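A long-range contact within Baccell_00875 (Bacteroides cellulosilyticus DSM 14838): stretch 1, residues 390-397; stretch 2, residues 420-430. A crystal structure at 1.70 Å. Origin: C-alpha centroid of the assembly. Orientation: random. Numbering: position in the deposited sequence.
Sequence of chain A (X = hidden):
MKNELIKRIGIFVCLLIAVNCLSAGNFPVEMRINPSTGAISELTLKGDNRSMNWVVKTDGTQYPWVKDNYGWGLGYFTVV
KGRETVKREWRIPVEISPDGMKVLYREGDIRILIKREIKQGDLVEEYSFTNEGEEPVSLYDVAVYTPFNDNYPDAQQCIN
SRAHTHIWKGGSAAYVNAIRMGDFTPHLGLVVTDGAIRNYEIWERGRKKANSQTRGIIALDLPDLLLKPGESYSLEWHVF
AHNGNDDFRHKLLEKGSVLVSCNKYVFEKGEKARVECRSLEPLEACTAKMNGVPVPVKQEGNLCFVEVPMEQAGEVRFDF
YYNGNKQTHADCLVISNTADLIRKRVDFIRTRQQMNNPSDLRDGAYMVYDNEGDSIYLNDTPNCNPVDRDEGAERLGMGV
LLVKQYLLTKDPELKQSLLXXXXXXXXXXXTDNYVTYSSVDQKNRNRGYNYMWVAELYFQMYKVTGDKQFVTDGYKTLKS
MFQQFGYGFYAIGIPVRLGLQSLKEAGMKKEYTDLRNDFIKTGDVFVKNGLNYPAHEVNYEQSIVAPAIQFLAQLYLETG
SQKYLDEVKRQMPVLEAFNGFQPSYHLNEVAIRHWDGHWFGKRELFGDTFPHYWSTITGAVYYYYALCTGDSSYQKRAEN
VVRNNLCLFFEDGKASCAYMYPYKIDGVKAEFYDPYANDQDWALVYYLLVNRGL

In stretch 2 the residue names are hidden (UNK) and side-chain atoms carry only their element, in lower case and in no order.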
# COMPACT_ATOMS: atom_id res chain seq x y z
N ASP A 390 14.96 4.69 16.14
CA ASP A 390 16.17 5.36 16.57
C ASP A 390 16.38 6.66 15.79
O ASP A 390 15.51 7.08 15.02
CB ASP A 390 17.38 4.36 16.56
CG ASP A 390 17.95 4.06 15.18
OD1 ASP A 390 17.56 4.61 14.11
OD2 ASP A 390 18.85 3.18 15.15
N GLU A 391 17.53 7.28 16.01
CA GLU A 391 17.81 8.65 15.59
C GLU A 391 18.46 8.78 14.20
O GLU A 391 18.86 9.88 13.80
CB GLU A 391 18.67 9.34 16.69
CG GLU A 391 20.04 8.70 16.93
CD GLU A 391 20.07 7.66 18.05
OE1 GLU A 391 19.06 6.92 18.25
OE2 GLU A 391 21.13 7.57 18.72
N GLY A 392 18.57 7.67 13.46
CA GLY A 392 19.16 7.67 12.13
C GLY A 392 18.31 6.88 11.16
O GLY A 392 17.06 6.89 11.27
N ALA A 393 18.96 6.19 10.23
CA ALA A 393 18.30 5.33 9.25
C ALA A 393 17.22 6.10 8.48
O ALA A 393 17.51 7.17 7.92
CB ALA A 393 17.76 4.06 9.91
N GLU A 394 15.98 5.63 8.48
CA GLU A 394 14.94 6.27 7.68
C GLU A 394 14.62 7.70 8.14
O GLU A 394 13.98 8.43 7.38
CB GLU A 394 13.63 5.46 7.72
CG GLU A 394 13.59 4.22 6.86
CD GLU A 394 14.17 2.97 7.51
OE1 GLU A 394 14.87 3.04 8.56
OE2 GLU A 394 13.91 1.89 6.93
N ARG A 395 14.98 8.06 9.37
CA ARG A 395 14.77 9.44 9.87
C ARG A 395 15.59 10.50 9.12
O ARG A 395 15.27 11.69 9.20
CB ARG A 395 15.03 9.55 11.37
CG ARG A 395 13.87 9.23 12.31
CD ARG A 395 13.30 7.84 12.13
NE ARG A 395 14.28 6.80 12.49
CZ ARG A 395 14.14 5.51 12.22
NH1 ARG A 395 13.03 5.05 11.61
NH2 ARG A 395 15.10 4.65 12.57
N LEU A 396 16.61 10.08 8.36
CA LEU A 396 17.27 10.93 7.35
C LEU A 396 16.33 11.66 6.40
O LEU A 396 16.66 12.75 5.92
CB LEU A 396 18.32 10.16 6.54
CG LEU A 396 19.73 10.05 7.14
CD1 LEU A 396 20.46 11.39 6.95
CD2 LEU A 396 19.75 9.65 8.61
N GLY A 397 15.16 11.08 6.11
CA GLY A 397 14.20 11.71 5.24
C GLY A 397 13.76 13.07 5.72
O GLY A 397 13.48 13.93 4.89
N UNK A 420 23.10 21.95 11.55
CA UNK A 420 23.21 21.20 12.76
C UNK A 420 22.93 19.72 12.56
O UNK A 420 23.61 18.87 13.16
n UNK A 420 20.08 21.39 17.83
c UNK A 420 22.27 21.73 13.82
c UNK A 420 21.69 23.60 15.35
c UNK A 420 20.18 22.29 16.84
n UNK A 420 21.40 22.65 16.42
n UNK A 420 19.06 22.82 16.33
c UNK A 420 22.72 23.05 14.39
N UNK A 421 21.92 19.42 11.75
CA UNK A 421 21.61 18.03 11.47
C UNK A 421 22.76 17.33 10.77
O UNK A 421 23.18 16.24 11.19
o UNK A 421 18.70 12.56 9.88
c UNK A 421 19.74 15.98 9.12
c UNK A 421 19.12 13.87 10.05
c UNK A 421 19.33 14.35 11.30
c UNK A 421 20.36 17.92 10.58
c UNK A 421 19.95 16.49 10.37
c UNK A 421 19.73 15.65 11.47
c UNK A 421 19.30 14.68 8.95
N UNK A 422 23.27 17.96 9.72
CA UNK A 422 24.34 17.38 8.92
C UNK A 422 25.62 17.14 9.73
O UNK A 422 26.33 16.16 9.49
c UNK A 422 24.64 18.24 7.72
N UNK A 423 25.89 18.02 10.67
CA UNK A 423 26.94 17.79 11.66
C UNK A 423 26.68 16.62 12.57
O UNK A 423 27.58 15.82 12.81
c UNK A 423 28.45 19.69 12.13
o UNK A 423 29.43 19.41 12.84
c UNK A 423 27.18 19.03 12.50
o UNK A 423 28.48 20.40 11.11
N UNK A 424 25.47 16.54 13.12
CA UNK A 424 25.07 15.37 13.89
C UNK A 424 25.29 14.08 13.09
O UNK A 424 25.85 13.12 13.61
c UNK A 424 22.15 13.49 13.72
c UNK A 424 21.87 11.59 15.16
c UNK A 424 22.99 14.11 14.66
c UNK A 424 22.70 12.19 16.11
c UNK A 424 23.60 15.46 14.37
c UNK A 424 23.26 13.44 15.85
c UNK A 424 21.60 12.24 13.96
N UNK A 425 24.86 14.06 11.83
CA UNK A 425 25.00 12.86 11.01
C UNK A 425 26.48 12.49 10.81
O UNK A 425 26.89 11.33 11.00
c UNK A 425 22.79 13.18 9.87
c UNK A 425 24.30 13.00 9.65
c UNK A 425 24.56 11.80 8.76
N UNK A 426 27.26 13.47 10.37
CA UNK A 426 28.67 13.24 10.04
C UNK A 426 29.48 12.82 11.26
O UNK A 426 30.28 11.88 11.19
c UNK A 426 30.74 14.40 9.01
n UNK A 426 34.35 11.81 7.96
c UNK A 426 29.27 14.50 9.38
n UNK A 426 32.29 10.79 8.23
c UNK A 426 31.01 13.41 7.88
c UNK A 426 33.01 11.90 8.02
n UNK A 426 32.45 13.10 7.82
N UNK A 427 29.26 13.49 12.39
CA UNK A 427 30.07 13.27 13.58
C UNK A 427 29.57 12.13 14.45
O UNK A 427 30.38 11.41 15.00
n UNK A 427 32.13 20.23 13.53
c UNK A 427 31.45 19.33 14.25
c UNK A 427 30.74 16.96 14.52
c UNK A 427 30.16 14.54 14.42
n UNK A 427 30.75 19.72 15.31
n UNK A 427 31.45 18.05 13.85
c UNK A 427 30.88 15.67 13.73
N UNK A 428 28.25 11.98 14.60
CA UNK A 428 27.69 10.98 15.52
C UNK A 428 27.23 9.68 14.87
O UNK A 428 27.30 8.63 15.50
c UNK A 428 27.92 13.51 19.36
c UNK A 428 27.75 12.36 18.38
c UNK A 428 26.54 11.57 16.32
n UNK A 428 28.66 14.64 18.73
c UNK A 428 26.92 12.78 17.16
N UNK A 429 26.72 9.75 13.64
CA UNK A 429 26.25 8.54 12.95
C UNK A 429 27.28 7.90 12.04
O UNK A 429 27.10 6.74 11.64
c UNK A 429 22.59 9.40 11.95
c UNK A 429 23.76 9.29 12.92
c UNK A 429 23.41 8.40 14.10
c UNK A 429 24.97 8.82 12.14
N UNK A 430 28.33 8.63 11.68
CA UNK A 430 29.37 8.07 10.83
C UNK A 430 30.69 7.95 11.61
O UNK A 430 30.90 8.65 12.61
n UNK A 430 28.60 8.52 6.17
o UNK A 430 29.29 10.44 7.10
c UNK A 430 29.54 8.89 9.58
c UNK A 430 28.39 8.79 8.58
c UNK A 430 28.78 9.32 7.21
O HOH W 1 17.73 11.72 12.28

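Position 420 carries seven side-chain atoms: three carbons in a row, a nitrogen, and a carbon bearing two more nitrogens. This guanidinium group identifies Arg420, which lies out of reach of stretch 1 and is hydrogen-bonded elsewhere in the structure. At 421, one carbon leads to a six-carbon ring that bears a single oxygen, and the oxygen of 421 lies 3.3 Å from Leu396 CA and the same distance from Leu396 CD2. The residue is Tyr421. Its CA-to-CB bond points toward stretch 1. Leu396 CD1 also lies 4.0 Å from CE2 of Tyr421, in an oblique position relative to the ring.

Position 422 has a single side-chain carbon and is Ala422; its CA-to-CB bond points away from stretch 1. The side chain at 423 has two carbons, the second carrying two oxygens. That is a carboxylate one carbon from the backbone CA, hence Asp423, again without contact across the stretches.

At 424 the atoms form one carbon and a six-carbon ring with no heteroatom, and a ring carbon of 424 lies 3.6 Å from Glu391 O, which makes contact at the ring edge, near its plane. This is Phe424, and the ring carbon is CE2. Its CA-to-CB bond points toward stretch 1. The aliphatic part of the glutamate packs here as well, with Glu391 CG 3.9 Å from Phe424 CZ.

Three carbons at 425, one carrying the other two, define a side chain branched at CB, and one of the carbons of 425 meets Leu396 CD1 at 4.1 Å. The residue is Val425, the carbon is CG2, and the CA-to-CB bond points sideways to stretch 1. Position 426 again shows three carbons, a nitrogen and a carbon with two nitrogens, and is Arg426. The same pattern at 427 gives Arg427. Four carbons in a row ending in nitrogen mark 428 as Lys428. None of these three long side chains reaches stretch 1.

At 429 there are four carbons, forked at the second, and one terminal carbon of 429 lies 3.8 Å from Gly392 CA and 4.4 Å from Leu396 CD2. This is Leu429, and the carbon is CD1. Its CA-to-CB bond points toward stretch 1. An ideal CB on Gly392 would lie only 3.1 Å from Leu429 CD1, so the absence of a side chain leaves room for this close approach. The last position, 430, has three carbons, the third bearing one oxygen and one nitrogen: Gln430. It makes no contact with stretch 1, but Gln430 OE1 accepts a hydrogen bond from Arg426 NH1 at 3.2 Å.

The contact is therefore made by Tyr421, Phe424, Val425 and Leu429, spaced at helical intervals so that they meet Glu391, Gly392 and Leu396. No direct hydrogen bond crosses it. Instead, water 1 links the stretches, donating to Glu391 O at 2.6 Å and accepting from Tyr421 OH at 2.7 Å. Buried apolar packing and one water bridge thus join the two segments.

Stretch 2, residues 420-430: RYADFVRRKLQ
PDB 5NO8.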